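Local coordinates for gene activator AphA (Vibrio cholerae, PDB 1YG2), which activates virulence gene expression in the cholera pathogen as a winged helix transcription factor, probably by binding promoter DNA as a dimer, at residues H37-V40 / Y41-L44; K124-A127 / H128-I132; N157-V160 / R161-W164; I165-A168 / D169-A173. One frame throughout, in Å; residues are numbered along the deposited sequence.

Overall arrangement
Four local helix contacts sample two parts of the subunit. Interaction 1 lies on helix 37-49 in the PadR-like winged helix region, and its centre is about 27 Å from that of interaction 2 and about 37 Å from that of interaction 4. The other three belong to the C-terminal helical region. Interaction 2, on helix 108-136, packs against interaction 3, on helix 145-177, with centres about 11 Å apart and Y129 CE1 at 3.4 Å from N157 CB. Interaction 4 continues helix 145-177, its centre about 13 Å from that of interaction 3, and meets interaction 2 through V126 CG2 and I165 CD1 (3.7 Å). Interactions 3 and 4 both touch the second subunit.

Interaction 1: residues H37-V40 / Y41-L44; sequences HQQV and YREL
R42 N donates to Q38 O over 2.9 Å with an N-H...O angle of 171°, a nearly straight i to i+4 bond in the first turns of helix 37-49. The same spacing joins Y41 N to H37 O, E43 N to Q39 O and L44 N to V40 O, so 37-40 and 41-44 form one regularly bonded stretch of helix. Outside the backbone, the side chains of Q38 and R42 pack against each other. Q38 bends at chi2 (-61°), which brings its amide across one face of the R42 guanidinium, with the two planes 37° apart. Q38 NE2 lies 2.9 Å from R42 NE, but both are donors as modelled, so this is no hydrogen bond, and so short an approach leaves the orientation of the Q38 amide doubtful. Lower on the arginine, R42 CG comes within 3.2 Å of Q38 OE1. At the guanidinium edge the aliphatic part of Q39 makes contact, Q39 CG being 3.3 Å from R42 NH2. The amide end of Q39 turns instead to the start of the helix, where OE1 accepts a bond from S36 N. The family and the order of elements are consistent with helix 37-49 being the recognition helix of the winged helix fold. H37, V40, Y41 and L44 rest on helix 18-25, while E43 and L44 meet helix 3-13.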
ATOM      1  N   HIS A  37     -21.814  -1.449   3.246  1.00 54.58           N
ATOM      2  CA  HIS A  37     -23.050  -1.858   2.581  1.00 57.03           C
ATOM      3  C   HIS A  37     -23.598  -0.650   1.833  1.00 58.34           C
ATOM      4  O   HIS A  37     -24.115  -0.766   0.722  1.00 58.57           O
ATOM      5  CB  HIS A  37     -24.081  -2.331   3.614  1.00 60.17           C
ATOM      6  CG  HIS A  37     -23.955  -3.774   3.989  1.00 63.70           C
ATOM      7  ND1 HIS A  37     -22.763  -4.344   4.390  1.00 66.11           N
ATOM      8  CD2 HIS A  37     -24.874  -4.769   4.027  1.00 65.97           C
ATOM      9  CE1 HIS A  37     -22.953  -5.623   4.655  1.00 66.31           C
ATOM     10  NE2 HIS A  37     -24.226  -5.909   4.442  1.00 66.53           N
ATOM     11  N   GLN A  38     -23.466   0.513   2.462  1.00 59.32           N
ATOM     12  CA  GLN A  38     -23.936   1.761   1.888  1.00 60.85           C
ATOM     13  C   GLN A  38     -23.277   1.970   0.529  1.00 58.49           C
ATOM     14  O   GLN A  38     -23.938   1.930  -0.509  1.00 59.30           O
ATOM     15  CB  GLN A  38     -23.582   2.918   2.822  1.00 64.44           C
ATOM     16  CG  GLN A  38     -24.701   3.922   3.039  1.00 70.81           C
ATOM     17  CD  GLN A  38     -25.135   4.613   1.761  1.00 73.68           C
ATOM     18  OE1 GLN A  38     -25.736   3.997   0.879  1.00 75.85           O
ATOM     19  NE2 GLN A  38     -24.831   5.902   1.654  1.00 76.09           N
ATOM     20  N   GLN A  39     -21.966   2.188   0.556  1.00 55.85           N
ATOM     21  CA  GLN A  39     -21.178   2.403  -0.649  1.00 51.73           C
ATOM     22  C   GLN A  39     -21.548   1.385  -1.718  1.00 49.12           C
ATOM     23  O   GLN A  39     -21.687   1.729  -2.891  1.00 48.41           O
ATOM     24  CB  GLN A  39     -19.688   2.280  -0.329  1.00 52.35           C
ATOM     25  CG  GLN A  39     -19.191   3.254   0.718  1.00 54.90           C
ATOM     26  CD  GLN A  39     -17.748   2.992   1.115  1.00 56.59           C
ATOM     27  OE1 GLN A  39     -17.405   1.910   1.593  1.00 56.39           O
ATOM     28  NE2 GLN A  39     -16.895   3.990   0.924  1.00 58.94           N
ATOM     29  N   VAL A  40     -21.715   0.133  -1.304  1.00 45.81           N
ATOM     30  CA  VAL A  40     -22.063  -0.931  -2.230  1.00 43.87           C
ATOM     31  C   VAL A  40     -23.412  -0.680  -2.903  1.00 45.14           C
ATOM     32  O   VAL A  40     -23.510  -0.732  -4.134  1.00 42.30           O
ATOM     33  CB  VAL A  40     -22.068  -2.291  -1.520  1.00 41.64           C
ATOM     34  CG1 VAL A  40     -22.594  -3.368  -2.449  1.00 39.76           C
ATOM     35  CG2 VAL A  40     -20.651  -2.635  -1.081  1.00 41.22           C
ATOM     36  N   TYR A  41     -24.442  -0.397  -2.106  1.00 46.00           N
ATOM     37  CA  TYR A  41     -25.768  -0.124  -2.658  1.00 46.86           C
ATOM     38  C   TYR A  41     -25.718   1.082  -3.582  1.00 46.84           C
ATOM     39  O   TYR A  41     -26.314   1.081  -4.655  1.00 48.67           O
ATOM     40  CB  TYR A  41     -26.778   0.119  -1.537  1.00 45.95           C
ATOM     41  CG  TYR A  41     -27.254  -1.163  -0.920  1.00 46.74           C
ATOM     42  CD1 TYR A  41     -27.117  -1.401   0.447  1.00 47.75           C
ATOM     43  CD2 TYR A  41     -27.795  -2.170  -1.713  1.00 47.28           C
ATOM     44  CE1 TYR A  41     -27.499  -2.618   1.008  1.00 45.36           C
ATOM     45  CE2 TYR A  41     -28.182  -3.384  -1.164  1.00 49.52           C
ATOM     46  CZ  TYR A  41     -28.027  -3.601   0.195  1.00 47.65           C
ATOM     47  OH  TYR A  41     -28.387  -4.813   0.727  1.00 51.47           O
ATOM     48  N   ARG A  42     -25.000   2.111  -3.165  1.00 47.52           N
ATOM     49  CA  ARG A  42     -24.880   3.301  -3.985  1.00 49.16           C
ATOM     50  C   ARG A  42     -24.220   2.980  -5.328  1.00 48.33           C
ATOM     51  O   ARG A  42     -24.663   3.469  -6.367  1.00 48.02           O
ATOM     52  CB  ARG A  42     -24.095   4.378  -3.229  1.00 52.72           C
ATOM     53  CG  ARG A  42     -24.895   4.999  -2.078  1.00 59.08           C
ATOM     54  CD  ARG A  42     -24.131   6.111  -1.362  1.00 63.64           C
ATOM     55  NE  ARG A  42     -23.001   5.595  -0.594  1.00 69.13           N
ATOM     56  CZ  ARG A  42     -22.272   6.324   0.247  1.00 71.17           C
ATOM     57  NH1 ARG A  42     -22.555   7.606   0.431  1.00 74.24           N
ATOM     58  NH2 ARG A  42     -21.264   5.773   0.910  1.00 73.10           N
ATOM     59  N   GLU A  43     -23.185   2.142  -5.310  1.00 45.26           N
ATOM     60  CA  GLU A  43     -22.487   1.778  -6.540  1.00 44.87           C
ATOM     61  C   GLU A  43     -23.396   0.943  -7.424  1.00 42.86           C
ATOM     62  O   GLU A  43     -23.432   1.134  -8.634  1.00 42.29           O
ATOM     63  CB  GLU A  43     -21.209   0.995  -6.230  1.00 45.57           C
ATOM     64  CG  GLU A  43     -20.277   0.818  -7.420  1.00 49.19           C
ATOM     65  CD  GLU A  43     -19.833   2.147  -8.022  1.00 51.63           C
ATOM     66  OE1 GLU A  43     -19.548   3.084  -7.253  1.00 52.65           O
ATOM     67  OE2 GLU A  43     -19.757   2.255  -9.264  1.00 53.77           O
ATOM     68  N   LEU A  44     -24.126   0.016  -6.817  1.00 42.02           N
ATOM     69  CA  LEU A  44     -25.051  -0.825  -7.563  1.00 42.70           C
ATOM     70  C   LEU A  44     -26.064   0.054  -8.282  1.00 43.44           C
ATOM     71  O   LEU A  44     -26.491  -0.242  -9.397  1.00 42.39           O
ATOM     72  CB  LEU A  44     -25.789  -1.768  -6.618  1.00 41.82           C
ATOM     73  CG  LEU A  44     -25.230  -3.185  -6.489  1.00 42.93           C
ATOM     74  CD1 LEU A  44     -26.011  -3.920  -5.401  1.00 41.61           C
ATOM     75  CD2 LEU A  44     -25.330  -3.921  -7.835  1.00 36.73           C
TER

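Interaction 2: residues K124-A127 / H128-I132; sequences KLVA and HYQEI
Within the long helix 108-136, L125 and Y129 form an i to i+4 aliphatic-aromatic pair on one flank, their side chains lying alongside each other and pointing the same way. L125 CG touches Y129 CE1 at 3.6 Å, and L125 CD1 reaches along the ring to Y129 CZ at 4.0 Å. The leucine arrives there because its CG stands anti to the backbone N (chi1 -166°), which carries the branched end forward along the helix. The phenol also passes near the backbone: Y129 CD1 lies 3.4 Å from L125 O, the same oxygen that accepts the amide hydrogen of Y129 N over 3.1 Å. One residue farther on, V126 and Q130 repeat the i to i+4 spacing with a different geometry. Their side chains are set at a slant, and V126 CG1 meets the Q130 amide carbon CD at 3.8 Å. Q130 CG is 3.2 Å from V126 O, so the extended glutamine starts out over the carbonyl that accepts the bond from its own N. V126, Y129 and Q130 turn to helix 145-177, touching L158, N157 and Q162. V126 also reaches I165, whereas Y129, farther along its own helix, meets L154, so the two consecutive helices run antiparallel, as in a helical hairpin.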
ATOM      1  N   LYS A 124      -3.251  -8.266  15.950  1.00 47.91           N
ATOM      2  CA  LYS A 124      -4.594  -8.797  16.139  1.00 50.76           C
ATOM      3  C   LYS A 124      -5.175  -9.196  14.790  1.00 49.70           C
ATOM      4  O   LYS A 124      -5.810 -10.232  14.662  1.00 50.52           O
ATOM      5  CB  LYS A 124      -5.519  -7.754  16.778  1.00 53.12           C
ATOM      6  CG  LYS A 124      -5.153  -7.349  18.192  1.00 59.20           C
ATOM      7  CD  LYS A 124      -6.209  -6.425  18.796  1.00 63.26           C
ATOM      8  CE  LYS A 124      -6.375  -5.142  17.981  1.00 66.81           C
ATOM      9  NZ  LYS A 124      -7.388  -4.218  18.576  1.00 69.68           N
ATOM     10  N   LEU A 125      -4.967  -8.354  13.786  1.00 49.20           N
ATOM     11  CA  LEU A 125      -5.482  -8.625  12.453  1.00 48.63           C
ATOM     12  C   LEU A 125      -4.831  -9.872  11.847  1.00 46.71           C
ATOM     13  O   LEU A 125      -5.494 -10.658  11.176  1.00 46.87           O
ATOM     14  CB  LEU A 125      -5.240  -7.415  11.550  1.00 50.28           C
ATOM     15  CG  LEU A 125      -5.994  -7.386  10.222  1.00 52.27           C
ATOM     16  CD1 LEU A 125      -7.498  -7.473  10.480  1.00 53.14           C
ATOM     17  CD2 LEU A 125      -5.649  -6.101   9.472  1.00 53.54           C
ATOM     18  N   VAL A 126      -3.537 -10.059  12.086  1.00 44.43           N
ATOM     19  CA  VAL A 126      -2.842 -11.223  11.548  1.00 43.53           C
ATOM     20  C   VAL A 126      -3.382 -12.488  12.200  1.00 43.78           C
ATOM     21  O   VAL A 126      -3.607 -13.497  11.532  1.00 43.56           O
ATOM     22  CB  VAL A 126      -1.313 -11.123  11.785  1.00 43.37           C
ATOM     23  CG1 VAL A 126      -0.645 -12.467  11.534  1.00 43.13           C
ATOM     24  CG2 VAL A 126      -0.723 -10.074  10.854  1.00 42.11           C
ATOM     25  N   ALA A 127      -3.602 -12.419  13.510  1.00 44.64           N
ATOM     26  CA  ALA A 127      -4.130 -13.549  14.264  1.00 44.85           C
ATOM     27  C   ALA A 127      -5.486 -13.942  13.706  1.00 45.10           C
ATOM     28  O   ALA A 127      -5.777 -15.124  13.518  1.00 45.16           O
ATOM     29  CB  ALA A 127      -4.257 -13.177  15.740  1.00 46.96           C
ATOM     30  N   HIS A 128      -6.308 -12.933  13.444  1.00 46.37           N
ATOM     31  CA  HIS A 128      -7.647 -13.117  12.894  1.00 48.25           C
ATOM     32  C   HIS A 128      -7.587 -13.888  11.575  1.00 47.99           C
ATOM     33  O   HIS A 128      -8.288 -14.886  11.379  1.00 46.79           O
ATOM     34  CB  HIS A 128      -8.284 -11.743  12.668  1.00 51.70           C
ATOM     35  CG  HIS A 128      -9.553 -11.779  11.871  1.00 56.52           C
ATOM     36  ND1 HIS A 128     -10.705 -12.380  12.329  1.00 59.03           N
ATOM     37  CD2 HIS A 128      -9.854 -11.269  10.653  1.00 58.40           C
ATOM     38  CE1 HIS A 128     -11.662 -12.239  11.428  1.00 60.15           C
ATOM     39  NE2 HIS A 128     -11.171 -11.567  10.401  1.00 60.01           N
ATOM     40  N   TYR A 129      -6.738 -13.413  10.674  1.00 47.13           N
ATOM     41  CA  TYR A 129      -6.587 -14.034   9.370  1.00 46.32           C
ATOM     42  C   TYR A 129      -6.043 -15.454   9.474  1.00 44.01           C
ATOM     43  O   TYR A 129      -6.462 -16.332   8.735  1.00 41.13           O
ATOM     44  CB  TYR A 129      -5.697 -13.146   8.495  1.00 48.94           C
ATOM     45  CG  TYR A 129      -6.411 -11.889   8.034  1.00 53.54           C
ATOM     46  CD1 TYR A 129      -5.710 -10.710   7.762  1.00 56.33           C
ATOM     47  CD2 TYR A 129      -7.795 -11.888   7.851  1.00 55.69           C
ATOM     48  CE1 TYR A 129      -6.377  -9.556   7.323  1.00 57.52           C
ATOM     49  CE2 TYR A 129      -8.468 -10.752   7.412  1.00 58.28           C
ATOM     50  CZ  TYR A 129      -7.757  -9.591   7.151  1.00 58.95           C
ATOM     51  OH  TYR A 129      -8.443  -8.476   6.716  1.00 62.79           O
ATOM     52  N   GLN A 130      -5.120 -15.688  10.397  1.00 44.54           N
ATOM     53  CA  GLN A 130      -4.574 -17.030  10.555  1.00 45.60           C
ATOM     54  C   GLN A 130      -5.650 -17.985  11.047  1.00 44.46           C
ATOM     55  O   GLN A 130      -5.711 -19.137  10.619  1.00 45.33           O
ATOM     56  CB  GLN A 130      -3.388 -17.014  11.516  1.00 46.51           C
ATOM     57  CG  GLN A 130      -2.202 -16.263  10.956  1.00 48.73           C
ATOM     58  CD  GLN A 130      -1.051 -16.185  11.925  1.00 50.61           C
ATOM     59  OE1 GLN A 130      -1.233 -15.844  13.094  1.00 50.82           O
ATOM     60  NE2 GLN A 130       0.149 -16.486  11.442  1.00 51.67           N
ATOM     61  N   GLU A 131      -6.507 -17.494  11.935  1.00 45.22           N
ATOM     62  CA  GLU A 131      -7.603 -18.298  12.464  1.00 45.72           C
ATOM     63  C   GLU A 131      -8.515 -18.697  11.325  1.00 44.80           C
ATOM     64  O   GLU A 131      -8.940 -19.852  11.220  1.00 44.00           O
ATOM     65  CB  GLU A 131      -8.415 -17.505  13.489  1.00 48.60           C
ATOM     66  CG  GLU A 131      -7.743 -17.371  14.845  1.00 58.76           C
ATOM     67  CD  GLU A 131      -8.624 -16.681  15.884  1.00 65.30           C
ATOM     68  OE1 GLU A 131      -9.817 -17.056  16.001  1.00 68.95           O
ATOM     69  OE2 GLU A 131      -8.116 -15.775  16.588  1.00 66.22           O
ATOM     70  N   ILE A 132      -8.819 -17.731  10.468  1.00 42.45           N
ATOM     71  CA  ILE A 132      -9.691 -17.985   9.336  1.00 40.11           C
ATOM     72  C   ILE A 132      -9.077 -18.975   8.366  1.00 39.61           C
ATOM     73  O   ILE A 132      -9.760 -19.877   7.904  1.00 38.79           O
ATOM     74  CB  ILE A 132     -10.015 -16.682   8.592  1.00 40.96           C
ATOM     75  CG1 ILE A 132     -10.878 -15.795   9.489  1.00 38.82           C
ATOM     76  CG2 ILE A 132     -10.718 -16.993   7.270  1.00 38.24           C
ATOM     77  CD1 ILE A 132     -10.962 -14.361   9.031  1.00 43.15           C
TER

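Interaction 3: residues N157-V160 / R161-W164; sequences NLLV and RQAW
V160, R161 and Q162 carry most of this contact in helix 145-177, each engaging the neighbouring turn in its own way. Q162 does so through its side chain. CG lies 3.2 Å from L158 O, the carbonyl that also receives Q162 N over 2.8 Å, and the extended amide then runs alongside L158, bringing Q162 CD to 4.1 Å from L158 CG. On another side the amide is met by L159, whose CD2 is 4.0 Å from Q162 NE2. V160 acts chiefly through its carbonyl: W164 N donates to V160 O over 2.8 Å at an angle of 153°, and A163 CB packs against the same oxygen at 3.2 Å. The R161 backbone appears to bond to N157 O, but that oxygen sits too near R161 CB for the detail to be trusted. Beyond CB the arginine bends at chi2 (68°), and its end leads away from the preceding turn. Among the neighbouring elements, helix 108-136 lies against these turns, with S122 on R161 and Q130 on L158. N157 ND2 bonds to Y31 O, while A163 packs on L159 and W164 stacks edge-to-face on H89, both of the second subunit.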
ATOM      1  N   ASN A 157      -2.972 -10.273   2.730  1.00 44.59           N
ATOM      2  CA  ASN A 157      -2.996  -9.403   3.908  1.00 45.95           C
ATOM      3  C   ASN A 157      -2.014  -9.946   4.903  1.00 43.26           C
ATOM      4  O   ASN A 157      -1.237  -9.218   5.510  1.00 44.28           O
ATOM      5  CB  ASN A 157      -4.355  -9.420   4.605  1.00 51.54           C
ATOM      6  CG  ASN A 157      -5.476  -9.017   3.706  1.00 56.31           C
ATOM      7  OD1 ASN A 157      -5.592  -7.851   3.324  1.00 60.60           O
ATOM      8  ND2 ASN A 157      -6.322  -9.980   3.355  1.00 57.22           N
ATOM      9  N   LEU A 158      -2.078 -11.254   5.069  1.00 42.87           N
ATOM     10  CA  LEU A 158      -1.237 -11.945   6.017  1.00 43.14           C
ATOM     11  C   LEU A 158       0.248 -11.683   5.811  1.00 42.68           C
ATOM     12  O   LEU A 158       0.923 -11.138   6.692  1.00 44.34           O
ATOM     13  CB  LEU A 158      -1.520 -13.443   5.939  1.00 43.75           C
ATOM     14  CG  LEU A 158      -1.033 -14.270   7.123  1.00 46.89           C
ATOM     15  CD1 LEU A 158      -1.732 -13.787   8.387  1.00 47.92           C
ATOM     16  CD2 LEU A 158      -1.335 -15.746   6.874  1.00 48.78           C
ATOM     17  N   LEU A 159       0.752 -12.058   4.643  1.00 41.53           N
ATOM     18  CA  LEU A 159       2.165 -11.897   4.328  1.00 38.17           C
ATOM     19  C   LEU A 159       2.640 -10.456   4.405  1.00 38.46           C
ATOM     20  O   LEU A 159       3.684 -10.168   4.999  1.00 39.71           O
ATOM     21  CB  LEU A 159       2.448 -12.481   2.944  1.00 38.11           C
ATOM     22  CG  LEU A 159       2.221 -13.997   2.874  1.00 38.38           C
ATOM     23  CD1 LEU A 159       2.355 -14.508   1.444  1.00 36.89           C
ATOM     24  CD2 LEU A 159       3.237 -14.684   3.782  1.00 40.53           C
ATOM     25  N   VAL A 160       1.875  -9.549   3.816  1.00 38.18           N
ATOM     26  CA  VAL A 160       2.246  -8.145   3.828  1.00 40.00           C
ATOM     27  C   VAL A 160       2.192  -7.579   5.238  1.00 41.20           C
ATOM     28  O   VAL A 160       3.166  -6.994   5.722  1.00 42.85           O
ATOM     29  CB  VAL A 160       1.320  -7.322   2.916  1.00 42.42           C
ATOM     30  CG1 VAL A 160       1.622  -5.846   3.067  1.00 44.69           C
ATOM     31  CG2 VAL A 160       1.518  -7.743   1.474  1.00 42.90           C
ATOM     32  N   ARG A 161       1.055  -7.766   5.896  1.00 40.99           N
ATOM     33  CA  ARG A 161       0.870  -7.274   7.254  1.00 42.99           C
ATOM     34  C   ARG A 161       1.976  -7.800   8.164  1.00 42.02           C
ATOM     35  O   ARG A 161       2.502  -7.069   9.000  1.00 39.29           O
ATOM     36  CB  ARG A 161      -0.488  -7.720   7.787  1.00 47.55           C
ATOM     37  CG  ARG A 161      -1.014  -6.847   8.889  1.00 55.43           C
ATOM     38  CD  ARG A 161      -1.347  -5.480   8.339  1.00 62.38           C
ATOM     39  NE  ARG A 161      -2.046  -4.670   9.328  1.00 68.43           N
ATOM     40  CZ  ARG A 161      -2.719  -3.566   9.038  1.00 69.27           C
ATOM     41  NH1 ARG A 161      -2.784  -3.141   7.782  1.00 71.21           N
ATOM     42  NH2 ARG A 161      -3.330  -2.889  10.000  1.00 71.62           N
ATOM     43  N   GLN A 162       2.327  -9.072   7.996  1.00 42.17           N
ATOM     44  CA  GLN A 162       3.386  -9.679   8.797  1.00 43.06           C
ATOM     45  C   GLN A 162       4.709  -8.996   8.499  1.00 42.03           C
ATOM     46  O   GLN A 162       5.520  -8.762   9.398  1.00 43.78           O
ATOM     47  CB  GLN A 162       3.503 -11.171   8.493  1.00 44.76           C
ATOM     48  CG  GLN A 162       2.518 -12.044   9.262  1.00 49.39           C
ATOM     49  CD  GLN A 162       2.622 -13.521   8.894  1.00 53.32           C
ATOM     50  OE1 GLN A 162       2.302 -14.396   9.698  1.00 58.10           O
ATOM     51  NE2 GLN A 162       3.053 -13.801   7.669  1.00 53.40           N
ATOM     52  N   ALA A 163       4.928  -8.675   7.231  1.00 40.32           N
ATOM     53  CA  ALA A 163       6.159  -8.010   6.846  1.00 39.72           C
ATOM     54  C   ALA A 163       6.195  -6.624   7.482  1.00 37.77           C
ATOM     55  O   ALA A 163       7.232  -6.177   7.953  1.00 34.91           O
ATOM     56  CB  ALA A 163       6.249  -7.904   5.324  1.00 41.70           C
ATOM     57  N   TRP A 164       5.054  -5.947   7.507  1.00 37.70           N
ATOM     58  CA  TRP A 164       5.009  -4.612   8.089  1.00 38.96           C
ATOM     59  C   TRP A 164       5.274  -4.640   9.602  1.00 39.39           C
ATOM     60  O   TRP A 164       5.927  -3.743  10.148  1.00 37.16           O
ATOM     61  CB  TRP A 164       3.660  -3.957   7.808  1.00 38.75           C
ATOM     62  CG  TRP A 164       3.624  -2.540   8.249  1.00 42.14           C
ATOM     63  CD1 TRP A 164       3.993  -1.437   7.525  1.00 40.08           C
ATOM     64  CD2 TRP A 164       3.241  -2.062   9.544  1.00 43.83           C
ATOM     65  NE1 TRP A 164       3.860  -0.303   8.292  1.00 41.09           N
ATOM     66  CE2 TRP A 164       3.401  -0.656   9.533  1.00 42.26           C
ATOM     67  CE3 TRP A 164       2.779  -2.686  10.711  1.00 46.69           C
ATOM     68  CZ2 TRP A 164       3.114   0.138  10.647  1.00 44.51           C
ATOM     69  CZ3 TRP A 164       2.491  -1.892  11.822  1.00 50.89           C
ATOM     70  CH2 TRP A 164       2.660  -0.494  11.779  1.00 49.29           C
TER

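Interaction 4: residues I165-A168 / D169-A173; sequences IQWA and DEVLA
W167 and V171 approach each other at an angle, forming a CH-pi contact on helix 145-177, the second helix of the antiparallel C-terminal hairpin. V171 CG2 comes over one face of the indole, 3.7 Å from the centroid of the six-membered ring and 25° off its normal. The methyl is offset toward the rim, and its nearest ring atoms include CE2, at 3.5 Å from V171 CG2. Two torsions bring this about: the indole extends anti to the W167 backbone N (chi1 178°), and V171 CG2 stands anti to its own carbonyl carbon, beside the backbone N. The indole is fixed further by W167 NE1, which donates to L152 O of the second subunit, while its ring also meets W164 and F96.

I165 and D169 are oriented differently, lying side by side and pointing the same way, with I165 CG2 at 3.9 Å from D169 OD2. The carboxylate lies near the carbonyl of I165, but its OD2 forms a salt bridge with R123 on helix 108-136. E170 turns to the dimer interface, and its OE2 pairs with R155 of the second subunit. Charge pairs thus join this stretch both to the other arm of the hairpin and across the subunit boundary. Toward the end of 169-173, L172 N donates to A168 O over 2.8 Å at 169°, and L172 CG lies a tight 3.0 Å from that same A168 O.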
ATOM      1  N   ILE A 165       4.770  -5.675  10.270  1.00 38.55           N
ATOM      2  CA  ILE A 165       4.980  -5.845  11.709  1.00 37.56           C
ATOM      3  C   ILE A 165       6.465  -6.076  11.965  1.00 38.15           C
ATOM      4  O   ILE A 165       7.045  -5.528  12.899  1.00 37.48           O
ATOM      5  CB  ILE A 165       4.201  -7.059  12.243  1.00 36.22           C
ATOM      6  CG1 ILE A 165       2.699  -6.788  12.144  1.00 34.94           C
ATOM      7  CG2 ILE A 165       4.658  -7.374  13.674  1.00 36.67           C
ATOM      8  CD1 ILE A 165       1.833  -7.970  12.531  1.00 38.69           C
ATOM      9  N   GLN A 166       7.082  -6.902  11.130  1.00 38.64           N
ATOM     10  CA  GLN A 166       8.512  -7.160  11.274  1.00 41.01           C
ATOM     11  C   GLN A 166       9.270  -5.827  11.170  1.00 39.88           C
ATOM     12  O   GLN A 166      10.191  -5.558  11.940  1.00 40.04           O
ATOM     13  CB  GLN A 166       8.974  -8.114  10.173  1.00 44.98           C
ATOM     14  CG  GLN A 166      10.388  -8.619  10.327  1.00 51.15           C
ATOM     15  CD  GLN A 166      10.798  -9.565   9.200  1.00 53.81           C
ATOM     16  OE1 GLN A 166      10.104 -10.534   8.903  1.00 55.13           O
ATOM     17  NE2 GLN A 166      11.933  -9.283   8.576  1.00 55.14           N
ATOM     18  N   TRP A 167       8.873  -4.991  10.214  1.00 38.44           N
ATOM     19  CA  TRP A 167       9.517  -3.695  10.021  1.00 37.96           C
ATOM     20  C   TRP A 167       9.282  -2.761  11.209  1.00 38.23           C
ATOM     21  O   TRP A 167      10.208  -2.134  11.720  1.00 37.89           O
ATOM     22  CB  TRP A 167       8.985  -3.015   8.758  1.00 36.77           C
ATOM     23  CG  TRP A 167       9.586  -1.672   8.557  1.00 35.92           C
ATOM     24  CD1 TRP A 167      10.890  -1.399   8.259  1.00 36.65           C
ATOM     25  CD2 TRP A 167       8.935  -0.409   8.706  1.00 35.80           C
ATOM     26  NE1 TRP A 167      11.092  -0.041   8.221  1.00 35.26           N
ATOM     27  CE2 TRP A 167       9.907   0.593   8.496  1.00 35.73           C
ATOM     28  CE3 TRP A 167       7.620  -0.020   9.012  1.00 40.19           C
ATOM     29  CZ2 TRP A 167       9.615   1.957   8.568  1.00 33.13           C
ATOM     30  CZ3 TRP A 167       7.324   1.337   9.085  1.00 39.03           C
ATOM     31  CH2 TRP A 167       8.323   2.311   8.867  1.00 39.83           C
ATOM     32  N   ALA A 168       8.027  -2.663  11.626  1.00 40.20           N
ATOM     33  CA  ALA A 168       7.645  -1.807  12.741  1.00 41.94           C
ATOM     34  C   ALA A 168       8.465  -2.136  13.982  1.00 42.87           C
ATOM     35  O   ALA A 168       8.925  -1.232  14.685  1.00 42.93           O
ATOM     36  CB  ALA A 168       6.168  -1.970  13.020  1.00 42.53           C
ATOM     37  N   ASP A 169       8.655  -3.424  14.256  1.00 43.31           N
ATOM     38  CA  ASP A 169       9.452  -3.817  15.415  1.00 43.82           C
ATOM     39  C   ASP A 169      10.881  -3.325  15.247  1.00 45.45           C
ATOM     40  O   ASP A 169      11.496  -2.858  16.203  1.00 45.63           O
ATOM     41  CB  ASP A 169       9.472  -5.336  15.598  1.00 45.64           C
ATOM     42  CG  ASP A 169       8.155  -5.886  16.098  1.00 49.64           C
ATOM     43  OD1 ASP A 169       7.385  -5.129  16.732  1.00 49.99           O
ATOM     44  OD2 ASP A 169       7.899  -7.090  15.864  1.00 50.15           O
ATOM     45  N   GLU A 170      11.423  -3.435  14.036  1.00 46.05           N
ATOM     46  CA  GLU A 170      12.788  -2.970  13.807  1.00 45.89           C
ATOM     47  C   GLU A 170      12.901  -1.482  14.103  1.00 46.34           C
ATOM     48  O   GLU A 170      13.889  -1.030  14.676  1.00 46.16           O
ATOM     49  CB  GLU A 170      13.227  -3.238  12.369  1.00 45.16           C
ATOM     50  CG  GLU A 170      13.609  -4.671  12.117  1.00 43.31           C
ATOM     51  CD  GLU A 170      14.301  -4.857  10.787  1.00 45.01           C
ATOM     52  OE1 GLU A 170      15.163  -4.026  10.429  1.00 43.74           O
ATOM     53  OE2 GLU A 170      13.993  -5.847  10.102  1.00 44.39           O
ATOM     54  N   VAL A 171      11.889  -0.722  13.707  1.00 46.23           N
ATOM     55  CA  VAL A 171      11.896   0.711  13.957  1.00 47.92           C
ATOM     56  C   VAL A 171      11.791   0.957  15.454  1.00 49.68           C
ATOM     57  O   VAL A 171      12.559   1.731  16.019  1.00 50.35           O
ATOM     58  CB  VAL A 171      10.714   1.410  13.268  1.00 46.19           C
ATOM     59  CG1 VAL A 171      10.668   2.876  13.688  1.00 45.25           C
ATOM     60  CG2 VAL A 171      10.846   1.287  11.754  1.00 43.84           C
ATOM     61  N   LEU A 172      10.832   0.287  16.087  1.00 52.29           N
ATOM     62  CA  LEU A 172      10.612   0.427  17.524  1.00 54.06           C
ATOM     63  C   LEU A 172      11.892   0.209  18.306  1.00 55.74           C
ATOM     64  O   LEU A 172      12.109   0.844  19.336  1.00 57.32           O
ATOM     65  CB  LEU A 172       9.532  -0.551  17.986  1.00 53.44           C
ATOM     66  CG  LEU A 172       8.159  -0.220  17.401  1.00 53.57           C
ATOM     67  CD1 LEU A 172       7.142  -1.259  17.809  1.00 54.16           C
ATOM     68  CD2 LEU A 172       7.731   1.155  17.879  1.00 56.37           C
ATOM     69  N   ALA A 173      12.746  -0.679  17.806  1.00 57.25           N
ATOM     70  CA  ALA A 173      14.013  -0.963  18.463  1.00 59.73           C
ATOM     71  C   ALA A 173      14.972   0.210  18.310  1.00 62.45           C
ATOM     72  O   ALA A 173      15.541   0.682  19.291  1.00 63.76           O
ATOM     73  CB  ALA A 173      14.635  -2.220  17.881  1.00 58.67           C
TER